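Local coordinates for protein peptide methionine sulfoxide reductase MsrA (Treponema denticola ATCC 35405, PDB 5FA9) that probably repairs oxidised proteins by reducing methionine sulfoxide back to methionine with thioredoxin, as a fusion of MsrA and MsrB modules, at residues 218-223 and 282-287; 226-229 and 233-236; 256-261 and 265-270. The protein carries 2 engineered substitutions. All coordinates share one frame; numbering follows the deposited sequence.

Contact 1 of 3, residues 218-223 and 282-287. Engineered in segment 282-287: Ser285 (natural residue Cys).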
loop_
_atom_site.group_PDB
_atom_site.type_symbol
_atom_site.label_atom_id
_atom_site.label_comp_id
_atom_site.label_asym_id
_atom_site.label_seq_id
_atom_site.Cartn_x
_atom_site.Cartn_y
_atom_site.Cartn_z
ATOM N N PRO B 218 -14.518 18.587 -16.177
ATOM C CA PRO B 218 -14.505 18.329 -14.731
ATOM C C PRO B 218 -13.097 18.359 -14.143
ATOM O O PRO B 218 -12.176 17.784 -14.722
ATOM C CB PRO B 218 -15.111 16.925 -14.623
ATOM C CG PRO B 218 -15.961 16.795 -15.837
ATOM C CD PRO B 218 -15.214 17.520 -16.917
ATOM N N LEU B 219 -12.941 19.026 -13.004
ATOM C CA LEU B 219 -11.633 19.161 -12.371
ATOM C C LEU B 219 -11.615 18.593 -10.955
ATOM O O LEU B 219 -10.641 17.960 -10.546
ATOM C CB LEU B 219 -11.205 20.629 -12.343
ATOM C CG LEU B 219 -11.076 21.329 -13.695
ATOM C CD1 LEU B 219 -10.764 22.804 -13.502
ATOM C CD2 LEU B 219 -10.010 20.658 -14.545
ATOM N N PHE B 220 -12.690 18.821 -10.207
ATOM C CA PHE B 220 -12.758 18.365 -8.824
ATOM C C PHE B 220 -14.138 17.830 -8.456
ATOM O O PHE B 220 -15.144 18.197 -9.065
ATOM C CB PHE B 220 -12.369 19.498 -7.872
ATOM C CG PHE B 220 -10.967 20.001 -8.070
ATOM C CD1 PHE B 220 -9.896 19.361 -7.467
ATOM C CD2 PHE B 220 -10.720 21.113 -8.858
ATOM C CE1 PHE B 220 -8.605 19.820 -7.650
ATOM C CE2 PHE B 220 -9.432 21.577 -9.044
ATOM C CZ PHE B 220 -8.373 20.929 -8.439
ATOM N N SER B 221 -14.171 16.954 -7.457
ATOM C CA SER B 221 -15.420 16.404 -6.946
ATOM C C SER B 221 -15.730 16.946 -5.555
ATOM O O SER B 221 -14.822 17.235 -4.776
ATOM C CB SER B 221 -15.360 14.875 -6.910
ATOM O OG SER B 221 -16.505 14.334 -6.276
ATOM N N SER B 222 -17.017 17.082 -5.249
ATOM C CA SER B 222 -17.452 17.554 -3.937
ATOM C C SER B 222 -17.031 16.590 -2.832
ATOM O O SER B 222 -16.919 16.976 -1.668
ATOM C CB SER B 222 -18.970 17.743 -3.912
ATOM O OG SER B 222 -19.640 16.530 -4.208
ATOM N N LEU B 223 -16.801 15.336 -3.205
ATOM C CA LEU B 223 -16.404 14.304 -2.253
ATOM C C LEU B 223 -15.008 14.563 -1.696
ATOM O O LEU B 223 -14.679 14.129 -0.592
ATOM C CB LEU B 223 -16.452 12.925 -2.917
ATOM C CG LEU B 223 -16.191 11.707 -2.028
ATOM C CD1 LEU B 223 -17.236 11.599 -0.927
ATOM C CD2 LEU B 223 -16.142 10.434 -2.858
ATOM N N LEU B 282 -2.519 16.142 0.697
ATOM C CA LEU B 282 -2.478 17.180 -0.328
ATOM C C LEU B 282 -3.597 18.198 -0.148
ATOM O O LEU B 282 -4.746 17.834 0.105
ATOM C CB LEU B 282 -2.566 16.558 -1.724
ATOM C CG LEU B 282 -1.449 15.596 -2.127
ATOM C CD1 LEU B 282 -1.849 14.799 -3.360
ATOM C CD2 LEU B 282 -0.155 16.354 -2.370
ATOM N N ARG B 283 -3.255 19.475 -0.283
ATOM C CA ARG B 283 -4.252 20.538 -0.263
ATOM C C ARG B 283 -4.254 21.304 -1.579
ATOM O O ARG B 283 -3.347 22.090 -1.855
ATOM C CB ARG B 283 -4.003 21.499 0.903
ATOM C CG ARG B 283 -4.928 22.713 0.903
ATOM C CD ARG B 283 -4.785 23.529 2.179
ATOM N NE ARG B 283 -3.453 24.108 2.323
ATOM C CZ ARG B 283 -3.167 25.386 2.095
ATOM N NH1 ARG B 283 -4.121 26.224 1.712
ATOM N NH2 ARG B 283 -1.927 25.828 2.254
ATOM N N TYR B 284 -5.276 21.064 -2.394
ATOM C CA TYR B 284 -5.438 21.797 -3.640
ATOM C C TYR B 284 -6.215 23.084 -3.395
ATOM O O TYR B 284 -7.437 23.061 -3.251
ATOM C CB TYR B 284 -6.149 20.937 -4.687
ATOM C CG TYR B 284 -5.297 19.823 -5.254
ATOM C CD1 TYR B 284 -5.146 18.621 -4.573
ATOM C CD2 TYR B 284 -4.645 19.972 -6.471
ATOM C CE1 TYR B 284 -4.368 17.600 -5.089
ATOM C CE2 TYR B 284 -3.866 18.957 -6.993
ATOM C CZ TYR B 284 -3.732 17.774 -6.298
ATOM O OH TYR B 284 -2.957 16.763 -6.817
ATOM N N SER B 285 -5.500 24.202 -3.345
ATOM C CA SER B 285 -6.132 25.500 -3.142
ATOM C C SER B 285 -6.513 26.099 -4.490
ATOM O O SER B 285 -5.648 26.496 -5.270
ATOM C CB SER B 285 -5.203 26.441 -2.375
ATOM O OG SER B 285 -5.909 27.567 -1.884
ATOM N N ILE B 286 -7.813 26.156 -4.758
ATOM C CA ILE B 286 -8.307 26.559 -6.070
ATOM C C ILE B 286 -9.246 27.755 -5.972
ATOM O O ILE B 286 -10.136 27.787 -5.123
ATOM C CB ILE B 286 -9.045 25.396 -6.769
ATOM C CG1 ILE B 286 -8.178 24.135 -6.772
ATOM C CG2 ILE B 286 -9.445 25.782 -8.185
ATOM C CD1 ILE B 286 -6.882 24.286 -7.538
ATOM N N ASN B 287 -9.039 28.739 -6.840
ATOM C CA ASN B 287 -9.932 29.888 -6.919
ATOM C C ASN B 287 -11.323 29.467 -7.381
ATOM O O ASN B 287 -11.466 28.774 -8.389
ATOM C CB ASN B 287 -9.365 30.950 -7.864
ATOM C CG ASN B 287 -8.014 31.473 -7.414
ATOM O OD1 ASN B 287 -7.929 32.327 -6.532
ATOM N ND2 ASN B 287 -6.951 30.966 -8.025
#
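Phe220 of strand 218-221 reaches Tyr284 and Ile286 of strand 283-286, and there two antiparallel sheets of the SelR (MsrB) domain, a beta-tent fold, pack face against face in a buried apolar core. The outer part of the phenyl ring makes the contact. Its CZ lies 3.6 Å from CG1 of Ile286, CE2 sits just as near to that methylene, and the terminal CD1 of Ile286 follows at 3.8 Å from Phe220 CZ, the two side chains coming from opposite directions. Tyr284 is met near its root: Phe220 CE1 is 4.0 Å from Tyr284 CB, and the side chains cross at about a right angle. Their rings form an oblique aromatic pair, with centroids 6.0 Å apart and planes at 59°. Phe220 is sent across by a CG that stands beside its own backbone N, anti to the carbonyl carbon (chi1 -61°).

Further out, Phe235 stacks on the Phe220 ring, while the hydroxyl of Tyr284 is hydrogen-bonded to that of Tyr246. The engineered Ser285, a cysteine in the natural protein, points its CB away from strand 218-221. A classic beta bulge sets Leu219 and Phe220 together opposite Tyr210 of strand 208-212. The strand then ends in an ST turn, where Ser221 OG accepts a hydrogen bond from the backbone N of Leu223 at 3.2 Å.

Contact 2 of 3, residues 226-229 and 233-236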
loop_
_atom_site.group_PDB
_atom_site.type_symbol
_atom_site.label_atom_id
_atom_site.label_comp_id
_atom_site.label_asym_id
_atom_site.label_seq_id
_atom_site.Cartn_x
_atom_site.Cartn_y
_atom_site.Cartn_z
ATOM N N TYR B 226 -13.029 20.041 1.225
ATOM C CA TYR B 226 -13.014 20.219 2.673
ATOM C C TYR B 226 -12.674 21.661 3.045
ATOM O O TYR B 226 -12.231 22.441 2.201
ATOM C CB TYR B 226 -12.018 19.257 3.324
ATOM C CG TYR B 226 -10.572 19.676 3.187
ATOM C CD1 TYR B 226 -9.884 19.500 1.993
ATOM C CD2 TYR B 226 -9.891 20.242 4.258
ATOM C CE1 TYR B 226 -8.562 19.882 1.869
ATOM C CE2 TYR B 226 -8.571 20.626 4.142
ATOM C CZ TYR B 226 -7.911 20.445 2.947
ATOM O OH TYR B 226 -6.594 20.826 2.835
ATOM N N ASP B 227 -12.883 22.009 4.311
ATOM C CA ASP B 227 -12.620 23.363 4.787
ATOM C C ASP B 227 -11.205 23.479 5.348
ATOM O O ASP B 227 -10.919 22.993 6.443
ATOM C CB ASP B 227 -13.644 23.764 5.853
ATOM C CG ASP B 227 -13.710 25.268 6.070
ATOM O OD1 ASP B 227 -12.670 25.947 5.937
ATOM O OD2 ASP B 227 -14.810 25.774 6.379
ATOM N N ALA B 228 -10.323 24.124 4.590
ATOM C CA ALA B 228 -8.951 24.339 5.030
ATOM C C ALA B 228 -8.848 25.596 5.889
ATOM O O ALA B 228 -7.853 25.807 6.582
ATOM C CB ALA B 228 -8.019 24.435 3.833
ATOM N N GLY B 229 -9.885 26.426 5.838
ATOM C CA GLY B 229 -9.935 27.637 6.638
ATOM C C GLY B 229 -9.059 28.757 6.110
ATOM O O GLY B 229 -8.811 29.738 6.809
ATOM N N PRO B 233 -11.665 27.528 -1.874
ATOM C CA PRO B 233 -12.097 26.146 -2.107
ATOM C C PRO B 233 -10.912 25.186 -2.100
ATOM O O PRO B 233 -9.980 25.356 -2.886
ATOM C CB PRO B 233 -12.746 26.213 -3.490
ATOM C CG PRO B 233 -13.253 27.607 -3.589
ATOM C CD PRO B 233 -12.263 28.464 -2.843
ATOM N N SER B 234 -10.951 24.191 -1.221
ATOM C CA SER B 234 -9.824 23.283 -1.050
ATOM C C SER B 234 -10.221 21.833 -1.304
ATOM O O SER B 234 -11.280 21.382 -0.871
ATOM C CB SER B 234 -9.234 23.426 0.353
ATOM O OG SER B 234 -8.816 24.758 0.594
ATOM N N PHE B 235 -9.358 21.111 -2.010
ATOM C CA PHE B 235 -9.618 19.719 -2.355
ATOM C C PHE B 235 -8.420 18.841 -2.007
ATOM O O PHE B 235 -7.285 19.317 -1.953
ATOM C CB PHE B 235 -9.956 19.589 -3.843
ATOM C CG PHE B 235 -11.134 20.417 -4.272
ATOM C CD1 PHE B 235 -10.962 21.723 -4.702
ATOM C CD2 PHE B 235 -12.415 19.889 -4.248
ATOM C CE1 PHE B 235 -12.045 22.487 -5.097
ATOM C CE2 PHE B 235 -13.501 20.648 -4.642
ATOM C CZ PHE B 235 -13.315 21.949 -5.068
ATOM N N THR B 236 -8.679 17.560 -1.767
ATOM C CA THR B 236 -7.625 16.625 -1.386
ATOM C C THR B 236 -6.996 15.962 -2.607
ATOM O O THR B 236 -5.893 15.421 -2.529
ATOM C CB THR B 236 -8.157 15.534 -0.441
ATOM O OG1 THR B 236 -9.124 14.731 -1.130
ATOM C CG2 THR B 236 -8.805 16.160 0.784
HETATM O O HOH W 1 -13.285 24.120 0.406
#
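Tyr226 N donates to Ser234 O at 3.0 Å, with an N-H...O angle of 163°, and this is the one direct backbone bond that ties residues 226-229 to 233-236 at the border of the six-stranded antiparallel sheet. The complementary link is made through a water, which donates to Tyr226 O at 2.7 Å and accepts from Ser234 N at 2.8 Å. A water thus stands between the two segments where regular pairing would have a second direct bond.

Among the side chains, Tyr226 does most of the work. Its CG is wedged between the backbone N and the carbonyl carbon (chi1 77°), and the ring folds back over its neighbour so that one face receives Ser234 CB, 3.9 Å from Tyr226 CE1. The methyl CG2 of Thr236 approaches the same ring obliquely, 3.7 Å from Tyr226 CD1, and the carbonyl carbon of Phe235 lies at its edge. Ala228 CB closes the other end against Ser234 OG at 3.4 Å; that hydroxyl is hydrogen-bonded to Trp232 O. Phe235 turns its CB away from residues 226-229, and its ring meets Tyr210 edge-to-face.

One direct bond and one water satisfy the facing backbone atoms, and the apolar contacts of the Tyr226 ring with Ser234 CB and Thr236 CG2 add to them, consistent with a lightly bonded sheet edge.

Contact 3 of 3, residues 256-261 and 265-270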
loop_
_atom_site.group_PDB
_atom_site.type_symbol
_atom_site.label_atom_id
_atom_site.label_comp_id
_atom_site.label_asym_id
_atom_site.label_seq_id
_atom_site.Cartn_x
_atom_site.Cartn_y
_atom_site.Cartn_z
ATOM N N ARG B 256 6.479 27.347 -4.677
ATOM C CA ARG B 256 5.155 26.735 -4.692
ATOM C C ARG B 256 4.898 26.011 -6.007
ATOM O O ARG B 256 5.575 26.255 -7.005
ATOM C CB ARG B 256 4.074 27.795 -4.465
ATOM C CG ARG B 256 4.162 28.520 -3.133
ATOM C CD ARG B 256 2.995 29.479 -2.953
ATOM N NE ARG B 256 2.912 30.444 -4.046
ATOM C CZ ARG B 256 1.934 31.334 -4.185
ATOM N NH1 ARG B 256 0.949 31.386 -3.299
ATOM N NH2 ARG B 256 1.941 32.172 -5.213
ATOM N N THR B 257 3.918 25.114 -6.000
ATOM C CA THR B 257 3.524 24.413 -7.214
ATOM C C THR B 257 2.203 24.957 -7.741
ATOM O O THR B 257 1.195 24.960 -7.036
ATOM C CB THR B 257 3.390 22.897 -6.974
ATOM O OG1 THR B 257 4.611 22.389 -6.423
ATOM C CG2 THR B 257 3.085 22.176 -8.278
ATOM N N GLU B 258 2.216 25.419 -8.987
ATOM C CA GLU B 258 1.024 25.985 -9.605
ATOM C C GLU B 258 0.160 24.896 -10.228
ATOM O O GLU B 258 0.666 23.996 -10.898
ATOM C CB GLU B 258 1.411 27.020 -10.664
ATOM C CG GLU B 258 0.232 27.601 -11.429
ATOM C CD GLU B 258 0.663 28.460 -12.602
ATOM O OE1 GLU B 258 1.803 28.285 -13.081
ATOM O OE2 GLU B 258 -0.139 29.306 -13.048
ATOM N N VAL B 259 -1.146 24.986 -10.003
ATOM C CA VAL B 259 -2.093 24.041 -10.577
ATOM C C VAL B 259 -2.798 24.644 -11.787
ATOM O O VAL B 259 -3.421 25.701 -11.688
ATOM C CB VAL B 259 -3.149 23.601 -9.545
ATOM C CG1 VAL B 259 -4.157 22.662 -10.185
ATOM C CG2 VAL B 259 -2.478 22.940 -8.353
ATOM N N VAL B 260 -2.694 23.969 -12.927
ATOM C CA VAL B 260 -3.322 24.437 -14.158
ATOM C C VAL B 260 -4.100 23.312 -14.833
ATOM O O VAL B 260 -3.738 22.140 -14.721
ATOM C CB VAL B 260 -2.285 25.009 -15.155
ATOM C CG1 VAL B 260 -1.611 26.247 -14.580
ATOM C CG2 VAL B 260 -1.251 23.954 -15.525
ATOM N N SER B 261 -5.180 23.674 -15.519
ATOM C CA SER B 261 -5.975 22.703 -16.261
ATOM C C SER B 261 -5.144 22.107 -17.388
ATOM O O SER B 261 -4.508 22.836 -18.144
ATOM C CB SER B 261 -7.240 23.354 -16.822
ATOM O OG SER B 261 -8.070 23.844 -15.784
ATOM N N GLY B 265 -5.473 24.892 -19.759
ATOM C CA GLY B 265 -4.226 25.614 -19.589
ATOM C C GLY B 265 -4.444 26.769 -18.633
ATOM O O GLY B 265 -3.506 27.467 -18.249
ATOM N N ALA B 266 -5.702 26.960 -18.247
ATOM C CA ALA B 266 -6.089 28.052 -17.364
ATOM C C ALA B 266 -5.534 27.867 -15.958
ATOM O O ALA B 266 -5.464 26.749 -15.446
ATOM C CB ALA B 266 -7.605 28.176 -17.320
ATOM N N HIS B 267 -5.139 28.975 -15.339
ATOM C CA HIS B 267 -4.653 28.959 -13.966
ATOM C C HIS B 267 -5.788 28.652 -12.995
ATOM O O HIS B 267 -6.863 29.246 -13.075
ATOM C CB HIS B 267 -4.001 30.297 -13.610
ATOM C CG HIS B 267 -3.688 30.447 -12.154
ATOM N ND1 HIS B 267 -2.632 29.803 -11.549
ATOM C CD2 HIS B 267 -4.296 31.169 -11.183
ATOM C CE1 HIS B 267 -2.601 30.121 -10.266
ATOM N NE2 HIS B 267 -3.600 30.949 -10.019
ATOM N N LEU B 268 -5.541 27.723 -12.078
ATOM C CA LEU B 268 -6.555 27.315 -11.115
ATOM C C LEU B 268 -6.171 27.719 -9.696
ATOM O O LEU B 268 -7.006 28.200 -8.929
ATOM C CB LEU B 268 -6.781 25.805 -11.187
ATOM C CG LEU B 268 -7.153 25.260 -12.567
ATOM C CD1 LEU B 268 -7.321 23.753 -12.516
ATOM C CD2 LEU B 268 -8.417 25.928 -13.088
ATOM N N GLY B 269 -4.901 27.523 -9.355
ATOM C CA GLY B 269 -4.407 27.862 -8.034
ATOM C C GLY B 269 -3.102 27.162 -7.718
ATOM O O GLY B 269 -2.241 27.015 -8.586
ATOM N N HIS B 270 -2.953 26.726 -6.471
ATOM C CA HIS B 270 -1.736 26.051 -6.041
ATOM C C HIS B 270 -2.047 24.798 -5.229
ATOM O O HIS B 270 -3.113 24.686 -4.625
ATOM C CB HIS B 270 -0.862 26.999 -5.216
ATOM C CG HIS B 270 -0.568 28.297 -5.899
ATOM N ND1 HIS B 270 -1.463 29.344 -5.923
ATOM C CD2 HIS B 270 0.521 28.718 -6.584
ATOM C CE1 HIS B 270 -0.939 30.355 -6.592
ATOM N NE2 HIS B 270 0.265 30.001 -7.005
#
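Val259 O is gripped by two successive amides, Leu268 N at 3.0 Å and, more weakly, Gly269 N at 3.3 Å, which marks a classic beta bulge in the hairpin of strands 256-261 and 267-272. Past the bulge, Gly269 O accepts from Val259 N at 2.7 Å, the donor standing above the carbonyl plane. Toward the turn, Ser261 N donates to Ala266 O in the carbonyl plane.

Side chains reinforce the pairing. Glu258 OE2 accepts on its anti lone pair from His267 ND1 at 3.0 Å, lying 28° out of the imidazole plane, so the bond is bent. Glu258 gets there with CG anti to the backbone N (chi1 176°) and an extended chain. On the other side of the sheet, Val259 CG1 packs on Leu268 CD1, and both methyls of that leucine rest near Ser261 OG, which is hydrogen-bonded to Asp212 OD2.

At the far end of the hairpin the guanidinium of Arg256 lies flat on the His270 ring, planes at 26°. The Arg256 chain bends at chi3 to make this stack, whose centres are 3.8 Å apart. His270 NE2 makes a weak hydrogen bond to Asp249 OD2, while Arg256 CZ sits over the face of the His270 ring.

Strand 283-286 is the common element: it lies between strand 234-235 of contact 2 and strand 267-272 of contact 3 in one sheet. Tyr284 N probably hydrogen-bonds Phe235 O (2.7 Å) on one side and Ser285 N probably hydrogen-bonds His270 O (2.8 Å) on the other. Contacts 1 and 2 have centres about 8 Å apart, contacts 1 and 3 about 11 Å; contacts 2 and 3 do not touch, their nearest atoms about 7 Å apart. Both are nested in the loop that contact 1 closes. Leu223 of contact 1 and Thr236 of contact 2 share a pocket holding a dithiothreitol, probably from the crystallisation liquor, about 3 Å from the Thr236 side chain. The predicted MsrA active-site position, Ser11 (engineered here), lies in the fusion's other half.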